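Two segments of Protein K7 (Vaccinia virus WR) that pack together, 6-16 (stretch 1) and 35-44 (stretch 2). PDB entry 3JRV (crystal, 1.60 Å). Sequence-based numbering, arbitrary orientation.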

# COMPACT_ATOMS: atom_id res chain seq x y z
N ASP A 6 -10.98 -17.71 0.91
CA ASP A 6 -9.65 -18.26 1.29
C ASP A 6 -8.54 -17.29 0.91
O ASP A 6 -8.29 -17.03 -0.26
CB ASP A 6 -9.42 -19.58 0.56
CG ASP A 6 -8.23 -20.36 1.08
OD1 ASP A 6 -7.41 -19.78 1.83
OD2 ASP A 6 -8.14 -21.57 0.76
N TYR A 7 -7.81 -16.83 1.91
CA TYR A 7 -6.81 -15.79 1.65
C TYR A 7 -5.71 -16.32 0.74
O TYR A 7 -5.14 -15.57 -0.08
CB TYR A 7 -6.27 -15.27 2.98
CG TYR A 7 -5.27 -14.12 2.86
CD1 TYR A 7 -5.55 -13.00 2.06
CD2 TYR A 7 -4.15 -14.07 3.69
CE1 TYR A 7 -4.65 -11.92 2.01
CE2 TYR A 7 -3.27 -13.02 3.66
CZ TYR A 7 -3.53 -11.92 2.82
OH TYR A 7 -2.64 -10.85 2.82
N GLU A 8 -5.39 -17.62 0.88
CA GLU A 8 -4.32 -18.19 0.04
C GLU A 8 -4.65 -17.99 -1.44
O GLU A 8 -3.73 -17.79 -2.27
CB GLU A 8 -4.12 -19.69 0.33
CG GLU A 8 -2.95 -20.27 -0.44
CD GLU A 8 -2.68 -21.72 -0.06
OE1 GLU A 8 -3.49 -22.25 0.71
OE2 GLU A 8 -1.68 -22.31 -0.52
N ASP A 9 -5.94 -17.94 -1.76
CA ASP A 9 -6.35 -17.92 -3.17
C ASP A 9 -6.77 -16.51 -3.65
O ASP A 9 -7.39 -16.36 -4.72
CB ASP A 9 -7.54 -18.88 -3.36
CG ASP A 9 -7.19 -20.33 -3.05
OD1 ASP A 9 -6.06 -20.79 -3.36
OD2 ASP A 9 -8.10 -21.03 -2.51
N ALA A 10 -6.39 -15.49 -2.88
CA ALA A 10 -6.69 -14.11 -3.22
C ALA A 10 -6.16 -13.82 -4.63
O ALA A 10 -5.11 -14.31 -5.02
CB ALA A 10 -6.03 -13.15 -2.25
N VAL A 11 -6.91 -13.04 -5.40
CA VAL A 11 -6.52 -12.73 -6.78
C VAL A 11 -5.95 -11.31 -6.83
O VAL A 11 -6.53 -10.37 -6.24
CB VAL A 11 -7.75 -12.83 -7.71
CG1 VAL A 11 -7.36 -12.57 -9.16
CG2 VAL A 11 -8.43 -14.21 -7.61
N PHE A 12 -4.82 -11.14 -7.51
CA PHE A 12 -4.20 -9.84 -7.63
C PHE A 12 -4.21 -9.43 -9.09
O PHE A 12 -3.43 -9.96 -9.89
CB PHE A 12 -2.77 -9.92 -7.08
CG PHE A 12 -2.75 -10.27 -5.64
CD1 PHE A 12 -2.85 -9.28 -4.69
CD2 PHE A 12 -2.69 -11.59 -5.22
CE1 PHE A 12 -2.91 -9.54 -3.35
CE2 PHE A 12 -2.72 -11.88 -3.85
CZ PHE A 12 -2.88 -10.84 -2.92
N TYR A 13 -5.16 -8.58 -9.45
CA TYR A 13 -5.42 -8.25 -10.84
C TYR A 13 -4.35 -7.37 -11.46
O TYR A 13 -4.21 -7.36 -12.70
CB TYR A 13 -6.75 -7.52 -10.94
CG TYR A 13 -7.90 -8.43 -10.59
CD1 TYR A 13 -8.42 -9.32 -11.53
CD2 TYR A 13 -8.45 -8.40 -9.32
CE1 TYR A 13 -9.45 -10.18 -11.18
CE2 TYR A 13 -9.51 -9.22 -8.98
CZ TYR A 13 -10.01 -10.09 -9.92
OH TYR A 13 -11.05 -10.93 -9.54
N PHE A 14 -3.58 -6.64 -10.64
CA PHE A 14 -2.60 -5.72 -11.20
C PHE A 14 -1.16 -6.20 -11.10
O PHE A 14 -0.22 -5.49 -11.55
CB PHE A 14 -2.68 -4.36 -10.50
CG PHE A 14 -4.02 -3.66 -10.67
CD1 PHE A 14 -4.21 -2.75 -11.70
CD2 PHE A 14 -5.04 -3.88 -9.75
CE1 PHE A 14 -5.44 -2.06 -11.82
CE2 PHE A 14 -6.27 -3.22 -9.87
CZ PHE A 14 -6.48 -2.34 -10.91
N VAL A 15 -0.95 -7.37 -10.50
CA VAL A 15 0.39 -7.84 -10.13
C VAL A 15 1.40 -7.90 -11.27
O VAL A 15 2.58 -7.62 -11.03
CB VAL A 15 0.32 -9.18 -9.38
CG1 VAL A 15 -0.21 -10.32 -10.29
CG2 VAL A 15 1.70 -9.59 -8.82
N ASP A 16 0.94 -8.21 -12.50
CA ASP A 16 1.83 -8.28 -13.64
C ASP A 16 1.75 -7.08 -14.61
O ASP A 16 2.42 -7.08 -15.66
CB ASP A 16 1.62 -9.60 -14.39
CG ASP A 16 2.16 -10.77 -13.61
OD1 ASP A 16 3.31 -10.65 -13.12
OD2 ASP A 16 1.45 -11.78 -13.47
N THR A 35 -2.42 -5.29 0.26
CA THR A 35 -2.64 -6.71 0.61
C THR A 35 -1.52 -7.62 0.10
O THR A 35 -0.98 -8.48 0.81
CB THR A 35 -3.96 -7.19 0.04
OG1 THR A 35 -5.02 -6.48 0.69
CG2 THR A 35 -4.09 -8.72 0.23
N TRP A 36 -1.08 -7.40 -1.14
CA TRP A 36 -0.04 -8.22 -1.73
C TRP A 36 1.26 -8.19 -0.89
O TRP A 36 1.94 -9.21 -0.77
CB TRP A 36 0.20 -7.75 -3.17
CG TRP A 36 1.25 -8.56 -3.89
CD1 TRP A 36 1.06 -9.76 -4.58
CD2 TRP A 36 2.62 -8.20 -4.12
NE1 TRP A 36 2.23 -10.17 -5.17
CE2 TRP A 36 3.20 -9.22 -4.92
CE3 TRP A 36 3.40 -7.07 -3.77
CZ2 TRP A 36 4.54 -9.17 -5.34
CZ3 TRP A 36 4.74 -7.02 -4.18
CH2 TRP A 36 5.30 -8.06 -4.97
N ARG A 37 1.65 -7.02 -0.34
CA ARG A 37 2.91 -6.96 0.42
C ARG A 37 2.83 -7.87 1.68
O ARG A 37 3.86 -8.28 2.19
CB ARG A 37 3.21 -5.51 0.86
CG ARG A 37 3.58 -4.63 -0.39
CD ARG A 37 4.91 -5.08 -1.05
NE ARG A 37 6.04 -5.02 -0.12
CZ ARG A 37 6.80 -3.93 0.11
NH1 ARG A 37 6.52 -2.76 -0.45
NH2 ARG A 37 7.80 -4.00 1.01
N ASN A 38 1.62 -8.14 2.17
CA ASN A 38 1.42 -9.14 3.27
C ASN A 38 1.40 -10.56 2.69
O ASN A 38 2.12 -11.47 3.16
CB ASN A 38 0.10 -8.85 3.98
CG ASN A 38 -0.20 -9.85 5.07
OD1 ASN A 38 -0.93 -10.83 4.84
ND2 ASN A 38 0.35 -9.63 6.25
N HIS A 39 0.55 -10.74 1.70
CA HIS A 39 0.30 -12.06 1.11
C HIS A 39 1.55 -12.73 0.57
O HIS A 39 1.73 -13.95 0.72
CB HIS A 39 -0.74 -11.88 -0.01
CG HIS A 39 -1.27 -13.17 -0.57
ND1 HIS A 39 -0.64 -13.85 -1.58
CD2 HIS A 39 -2.45 -13.81 -0.34
CE1 HIS A 39 -1.38 -14.90 -1.92
NE2 HIS A 39 -2.51 -14.86 -1.22
N VAL A 40 2.42 -11.95 -0.08
CA VAL A 40 3.62 -12.48 -0.72
C VAL A 40 4.56 -13.07 0.34
O VAL A 40 5.24 -14.05 0.07
CB VAL A 40 4.31 -11.36 -1.60
CG1 VAL A 40 5.03 -10.36 -0.68
CG2 VAL A 40 5.26 -11.98 -2.63
N ILE A 41 4.50 -12.52 1.57
CA ILE A 41 5.33 -13.07 2.68
C ILE A 41 4.61 -14.27 3.34
O ILE A 41 5.22 -15.35 3.52
CB ILE A 41 5.58 -12.00 3.77
CG1 ILE A 41 6.31 -10.77 3.20
CG2 ILE A 41 6.40 -12.59 4.94
CD1 ILE A 41 7.61 -11.07 2.47
N VAL A 42 3.32 -14.11 3.64
CA VAL A 42 2.49 -15.15 4.31
C VAL A 42 2.52 -16.49 3.54
O VAL A 42 2.63 -17.58 4.16
CB VAL A 42 1.04 -14.64 4.52
CG1 VAL A 42 0.08 -15.74 5.04
CG2 VAL A 42 1.07 -13.49 5.53
N PHE A 43 2.45 -16.41 2.21
CA PHE A 43 2.43 -17.62 1.38
C PHE A 43 3.73 -17.90 0.60
O PHE A 43 3.81 -18.80 -0.27
CB PHE A 43 1.19 -17.63 0.47
CG PHE A 43 -0.11 -17.57 1.25
CD1 PHE A 43 -0.55 -18.67 2.00
CD2 PHE A 43 -0.78 -16.37 1.36
CE1 PHE A 43 -1.70 -18.58 2.75
CE2 PHE A 43 -1.95 -16.27 2.08
CZ PHE A 43 -2.38 -17.36 2.82
N ASN A 44 4.80 -17.18 0.97
CA ASN A 44 6.08 -17.29 0.28
C ASN A 44 5.92 -17.33 -1.23
O ASN A 44 6.38 -18.24 -1.91
CB ASN A 44 6.91 -18.49 0.76
CG ASN A 44 8.32 -18.44 0.23
OD1 ASN A 44 8.83 -17.34 -0.01
ND2 ASN A 44 8.86 -19.61 -0.17

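Stretch 2 is helical from Thr35 through Val42, held by bonds such as His39 N to Thr35 O (2.9 Å) and Phe43 N to His39 O (3.0 Å); Phe43 is the first residue to leave helical phi/psi. Stretch 1 is mostly irregular. A short 3-10 segment at Tyr7 and Glu8 is braced by Ala10 N to Tyr7 O (3.1 Å) and by the side chain of Asp6, whose OD1 accepts from Glu8 N (3.1 Å). The chain then runs on past the helix, so that Glu8 CA lies 6.9 Å from Phe43 CA and Phe12 CA 7.4 Å from Trp36 CA.

His39 is the hub of the contact. Its NE2 gives weak hydrogen bonds to Tyr7 O (3.0 Å) and Glu8 O (3.3 Å), both near the imidazole plane, where an N-H can reach them. The same flat ring serves two aromatic neighbours: its edge meets the face of Tyr7, with planes at 89°, while its own face receives the edge of Phe12, with planes at 64°.

Tyr7 suits its buried place because it is both aromatic and polar. Its CB points sideways, but the long side chain brings the hydroxyl to the helix, where OH donates to Asn38 OD1 at 2.6 Å. Asn38 can accept this bond through its carbonyl oxygen while its ND2 is satisfied elsewhere in the structure. The edge of Phe43 approaches the Tyr7 face in an offset arrangement, and the face of Phe43 receives the backbone of Glu8, with Glu8 CA 3.7 Å from the ring centroid in a CH-pi contact.

Farther along, Phe12 points toward the helix and offers its face to the edge of Trp36; Phe12 CE1 also packs against Trp36 CB at 3.6 Å. Val15, compact and apolar, adds a contact to the indole, with CG2 4.2 Å from Trp36 CE2.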